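Local coordinates for protein inositol dehydrogenase (Lactobacillus casei, PDB 4MKX) that probably oxidises scyllo-inositol with NAD as cofactor, as a dehydrogenase of the Gfo/Idh/MocA family, at residues Ser167-Ala173 with Leu249-Ala255; His257-Glu262 with Ile274-Pro278. All coordinates share one frame; numbering follows the deposited sequence.

Coming from the N terminus, the chain first completes the parallel Rossmann sheet, then enters the mixed sheet through strand 162-172. Contact 1 joins the end of that strand to 249-255, closing a long excursion of 75 residues that takes in helices as well as strands 211-219 and 234-241. Contact 2 opens only afterwards: 257-262 leads into strand 260-267, and a hairpin turn brings back 274-278, with just 11 residues between. The two loops therefore follow in series, neither nested nor crossed. Strand 162-172 unites them, lying between 246-252 and 260-267, with Ile170 N 2.8 Å from His260 O. Both contacts also reach the second subunit.

Contact 1: residues Ser167-Ala173 with Leu249-Ala255; sequences SYSIDPA and LVAGRNA
Tyr168 beside Val250 and Ile170 beside Gly252 belong to the parallel strand pair within the mixed sheet of the C-terminal domain. Strands 167-172 and 249-252 run almost exactly alongside, 6° apart, joined in turn by Val250 N to Ser167 O, Ser169 N to Val250 O, Gly252 N to Ser169 O and Asp171 N to Gly252 O (2.9 Å). Then comes a beta bulge. The chain turns a corner at Arg253, the register slips by one residue, and Asp171 O takes its next bond from Ala255 N at 3.0 Å; Ala173 N returns one to Ala255 O.

On one face, Val250 lies against the Tyr168 ring in a CH-pi contact, its CB 3.9 Å from the ring centroid and displaced toward the rim, while CG2 comes within 3.4 Å of CE1. The tyrosine's CG is anti to its carbonyl carbon (chi1 -79°), which lays the ring alongside the valine and carries OH to Glu264 of the second subunit. With an alanine here, Val250 would probably lose the ring packed against it and that glutamate its hydroxyl partner. Next along, bare backbone at Gly252 faces Ile170, whose CG2 reaches to 3.7 Å from Gly252 C and 3.5 Å from Ala255 CB.

The serines occupy the other face: Ser167 OG and Ser169 OG each bond a different carboxylate oxygen of Asp199. Arg253 forms its salt bridge with Asp194, and Asp171 stays too far off to make another. Helices 191-195 and 197-207 pack on this serine face through Ala251 and Leu249, the second subunit meets the Tyr168 side, and strands 260-267 and 234-241 flank the pair.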
# COMPACT_ATOMS: atom_id res chain seq x y z
N SER A 167 -17.15 9.70 -5.40
CA SER A 167 -17.55 8.32 -5.18
C SER A 167 -17.66 7.55 -6.50
O SER A 167 -18.21 8.05 -7.48
CB SER A 167 -18.86 8.26 -4.38
OG SER A 167 -18.94 7.03 -3.66
N TYR A 168 -17.08 6.35 -6.52
CA TYR A 168 -17.09 5.52 -7.71
C TYR A 168 -17.83 4.24 -7.38
O TYR A 168 -17.58 3.63 -6.34
CB TYR A 168 -15.66 5.08 -8.05
CG TYR A 168 -14.77 6.07 -8.76
CD1 TYR A 168 -15.07 7.43 -8.83
CD2 TYR A 168 -13.61 5.63 -9.37
CE1 TYR A 168 -14.23 8.32 -9.50
CE2 TYR A 168 -12.76 6.50 -10.02
CZ TYR A 168 -13.07 7.83 -10.10
OH TYR A 168 -12.21 8.66 -10.77
N SER A 169 -18.72 3.83 -8.27
CA SER A 169 -19.32 2.50 -8.20
C SER A 169 -19.20 1.86 -9.57
O SER A 169 -19.90 2.26 -10.51
CB SER A 169 -20.81 2.58 -7.81
OG SER A 169 -20.94 3.06 -6.48
N ILE A 170 -18.31 0.88 -9.71
CA ILE A 170 -18.08 0.26 -11.02
C ILE A 170 -18.19 -1.27 -10.92
O ILE A 170 -17.41 -1.91 -10.23
CB ILE A 170 -16.70 0.64 -11.59
CG1 ILE A 170 -16.43 2.14 -11.44
CG2 ILE A 170 -16.61 0.25 -13.07
CD1 ILE A 170 -15.02 2.55 -11.93
N ASP A 171 -19.18 -1.83 -11.62
CA ASP A 171 -19.40 -3.27 -11.61
C ASP A 171 -18.34 -3.95 -12.44
O ASP A 171 -17.78 -3.35 -13.36
CB ASP A 171 -20.78 -3.61 -12.19
CG ASP A 171 -21.86 -3.74 -11.13
OD1 ASP A 171 -21.53 -3.83 -9.92
OD2 ASP A 171 -23.05 -3.78 -11.50
N PRO A 172 -18.04 -5.22 -12.13
CA PRO A 172 -17.00 -5.95 -12.84
C PRO A 172 -17.35 -6.26 -14.29
O PRO A 172 -18.52 -6.51 -14.61
CB PRO A 172 -16.89 -7.26 -12.04
CG PRO A 172 -18.21 -7.41 -11.38
CD PRO A 172 -18.64 -6.02 -11.04
N ALA A 173 -16.33 -6.25 -15.14
CA ALA A 173 -16.48 -6.54 -16.56
C ALA A 173 -17.11 -7.91 -16.77
O ALA A 173 -17.77 -8.15 -17.78
CB ALA A 173 -15.12 -6.49 -17.24
N LEU A 249 -19.13 11.93 -9.27
CA LEU A 249 -19.53 10.53 -9.33
C LEU A 249 -18.97 9.87 -10.57
O LEU A 249 -18.89 10.49 -11.62
CB LEU A 249 -21.05 10.40 -9.39
CG LEU A 249 -21.86 10.88 -8.20
CD1 LEU A 249 -23.33 10.55 -8.43
CD2 LEU A 249 -21.35 10.22 -6.93
N VAL A 250 -18.58 8.60 -10.45
CA VAL A 250 -18.33 7.80 -11.64
C VAL A 250 -19.08 6.49 -11.44
O VAL A 250 -19.05 5.92 -10.35
CB VAL A 250 -16.83 7.52 -11.88
CG1 VAL A 250 -16.67 6.48 -12.99
CG2 VAL A 250 -16.11 8.79 -12.27
N ALA A 251 -19.79 6.06 -12.47
CA ALA A 251 -20.53 4.80 -12.42
C ALA A 251 -20.15 4.02 -13.66
O ALA A 251 -19.92 4.60 -14.72
CB ALA A 251 -22.02 5.05 -12.40
N GLY A 252 -20.07 2.71 -13.54
CA GLY A 252 -19.67 1.94 -14.68
C GLY A 252 -20.03 0.49 -14.52
O GLY A 252 -20.41 0.05 -13.43
N ARG A 253 -19.91 -0.24 -15.62
CA ARG A 253 -20.24 -1.65 -15.62
C ARG A 253 -19.09 -2.48 -16.14
O ARG A 253 -19.23 -3.68 -16.36
CB ARG A 253 -21.48 -1.88 -16.48
CG ARG A 253 -22.64 -0.96 -16.13
CD ARG A 253 -23.85 -1.30 -16.97
NE ARG A 253 -25.03 -0.54 -16.56
CZ ARG A 253 -25.81 -0.86 -15.52
NH1 ARG A 253 -25.52 -1.92 -14.77
NH2 ARG A 253 -26.87 -0.12 -15.23
N ASN A 254 -17.93 -1.85 -16.32
CA ASN A 254 -16.82 -2.52 -16.99
C ASN A 254 -15.45 -2.40 -16.30
O ASN A 254 -14.46 -2.04 -16.94
CB ASN A 254 -16.72 -2.01 -18.43
CG ASN A 254 -15.91 -2.93 -19.33
OD1 ASN A 254 -15.93 -4.15 -19.16
ND2 ASN A 254 -15.19 -2.35 -20.29
N ALA A 255 -15.39 -2.69 -15.00
CA ALA A 255 -14.11 -2.67 -14.29
C ALA A 255 -13.37 -3.98 -14.48
O ALA A 255 -13.89 -5.05 -14.16
CB ALA A 255 -14.32 -2.40 -12.79

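Contact 2: residues His257-Glu262 with Ile274-Pro278; sequences HGYHVE and IAQVP
Pro278 packs against His257 and His260 where the hairpin of strands 260-267 and 271-274 splays open, beside a chain of side-chain hydrogen bonds at the subunit interface. The proline side chain runs at about a right angle to both histidine side chains: CG approaches CD2 of His257 at its edge, 4.0 Å away, and CD comes within 3.8 Å of His260 ND1. Its CB rests on the carbonyl of Tyr259, 3.4 Å from O.

This chain of bonds runs along 257-262. His257 NE2 and His260 ND1 share a hydrogen bond of 3.0 Å, the second nitrogen lying in the plane of the first ring. With CG anti to the backbone N (chi1 -171°), His260 extends its ring along the segment so that NE2 donates to Glu262 OE1 at 2.9 Å, nearly straight at 167°. The carboxylate is met on its anti side, 34° out of its own plane, yet the oxygen stays in the imidazole plane. Toward the facing segment, Glu262 CG leans on Ala275 O at 3.4 Å.

No direct hydrogen bond joins the two segments. A water does so instead, donating a hydrogen bond to Ala275 O at 2.7 Å and a weak one to Val261 O while sitting over the centre of the His260 ring.

Glu262 also has salt bridges through OE2 to Arg166 and through OE1 to Arg273 of the second subunit. Two guanidinium groups and an imidazole N-H converging on one buried carboxylate would be expected to favour its ionised form. The two imidazole bonds fix the turn of the histidine rings, while Arg273 of the second subunit, held by Glu262 and by Gln276 O, ties both segments to the neighbouring chain.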
# COMPACT_ATOMS: atom_id res chain seq x y z
N HIS A 257 -10.68 -5.03 -12.93
CA HIS A 257 -9.99 -5.55 -11.75
C HIS A 257 -10.90 -6.11 -10.66
O HIS A 257 -10.42 -6.65 -9.66
CB HIS A 257 -9.05 -4.49 -11.16
CG HIS A 257 -9.74 -3.22 -10.76
ND1 HIS A 257 -10.23 -2.32 -11.68
CD2 HIS A 257 -10.04 -2.71 -9.54
CE1 HIS A 257 -10.79 -1.30 -11.05
NE2 HIS A 257 -10.68 -1.51 -9.75
N GLY A 258 -12.21 -5.99 -10.86
CA GLY A 258 -13.18 -6.47 -9.89
C GLY A 258 -14.26 -5.44 -9.61
O GLY A 258 -14.57 -4.61 -10.46
N TYR A 259 -14.83 -5.51 -8.41
CA TYR A 259 -15.90 -4.61 -8.00
C TYR A 259 -15.29 -3.38 -7.35
O TYR A 259 -14.73 -3.48 -6.26
CB TYR A 259 -16.79 -5.35 -7.00
CG TYR A 259 -18.02 -4.61 -6.50
CD1 TYR A 259 -18.93 -4.05 -7.38
CD2 TYR A 259 -18.27 -4.50 -5.14
CE1 TYR A 259 -20.06 -3.39 -6.92
CE2 TYR A 259 -19.39 -3.86 -4.66
CZ TYR A 259 -20.29 -3.31 -5.56
OH TYR A 259 -21.41 -2.65 -5.11
N HIS A 260 -15.38 -2.23 -8.02
CA HIS A 260 -14.70 -1.05 -7.51
C HIS A 260 -15.70 -0.08 -6.92
O HIS A 260 -16.41 0.61 -7.65
CB HIS A 260 -13.88 -0.35 -8.59
CG HIS A 260 -12.99 0.74 -8.06
ND1 HIS A 260 -11.63 0.58 -7.89
CD2 HIS A 260 -13.28 1.99 -7.62
CE1 HIS A 260 -11.11 1.69 -7.41
NE2 HIS A 260 -12.09 2.57 -7.24
N VAL A 261 -15.77 -0.04 -5.60
CA VAL A 261 -16.59 0.94 -4.89
C VAL A 261 -15.67 1.69 -3.95
O VAL A 261 -15.05 1.10 -3.06
CB VAL A 261 -17.73 0.27 -4.12
CG1 VAL A 261 -18.43 1.27 -3.22
CG2 VAL A 261 -18.74 -0.30 -5.10
N GLU A 262 -15.54 2.98 -4.18
CA GLU A 262 -14.54 3.79 -3.50
C GLU A 262 -15.19 5.13 -3.21
O GLU A 262 -15.92 5.65 -4.04
CB GLU A 262 -13.32 4.00 -4.42
CG GLU A 262 -12.24 4.93 -3.82
CD GLU A 262 -11.23 5.39 -4.84
OE1 GLU A 262 -11.42 5.10 -6.05
OE2 GLU A 262 -10.25 6.07 -4.44
N ILE A 274 -12.14 5.62 1.35
CA ILE A 274 -12.68 4.34 1.75
C ILE A 274 -12.52 3.42 0.55
O ILE A 274 -13.09 3.67 -0.51
CB ILE A 274 -14.15 4.48 2.12
CG1 ILE A 274 -14.29 5.54 3.22
CG2 ILE A 274 -14.73 3.14 2.54
CD1 ILE A 274 -15.60 6.28 3.19
N ALA A 275 -11.68 2.39 0.71
CA ALA A 275 -11.36 1.42 -0.33
C ALA A 275 -10.81 2.06 -1.60
O ALA A 275 -11.30 1.83 -2.70
CB ALA A 275 -12.55 0.52 -0.65
N GLN A 276 -9.77 2.87 -1.40
CA GLN A 276 -8.94 3.40 -2.47
C GLN A 276 -8.70 2.33 -3.54
O GLN A 276 -8.82 2.60 -4.74
CB GLN A 276 -7.62 3.84 -1.85
CG GLN A 276 -6.60 4.37 -2.78
CD GLN A 276 -5.49 5.07 -2.04
OE1 GLN A 276 -5.44 6.28 -2.00
NE2 GLN A 276 -4.59 4.29 -1.44
N VAL A 277 -8.39 1.12 -3.08
CA VAL A 277 -8.45 -0.05 -3.95
C VAL A 277 -9.23 -1.14 -3.23
O VAL A 277 -9.23 -1.21 -2.00
CB VAL A 277 -7.05 -0.54 -4.36
CG1 VAL A 277 -6.34 0.50 -5.24
CG2 VAL A 277 -6.23 -0.83 -3.11
N PRO A 278 -9.95 -1.98 -3.99
CA PRO A 278 -10.84 -2.93 -3.31
C PRO A 278 -10.12 -4.18 -2.82
O PRO A 278 -10.26 -5.24 -3.42
CB PRO A 278 -11.86 -3.30 -4.39
CG PRO A 278 -11.14 -3.06 -5.70
CD PRO A 278 -10.15 -1.94 -5.45
O HOH W 1 -12.58 0.19 -4.45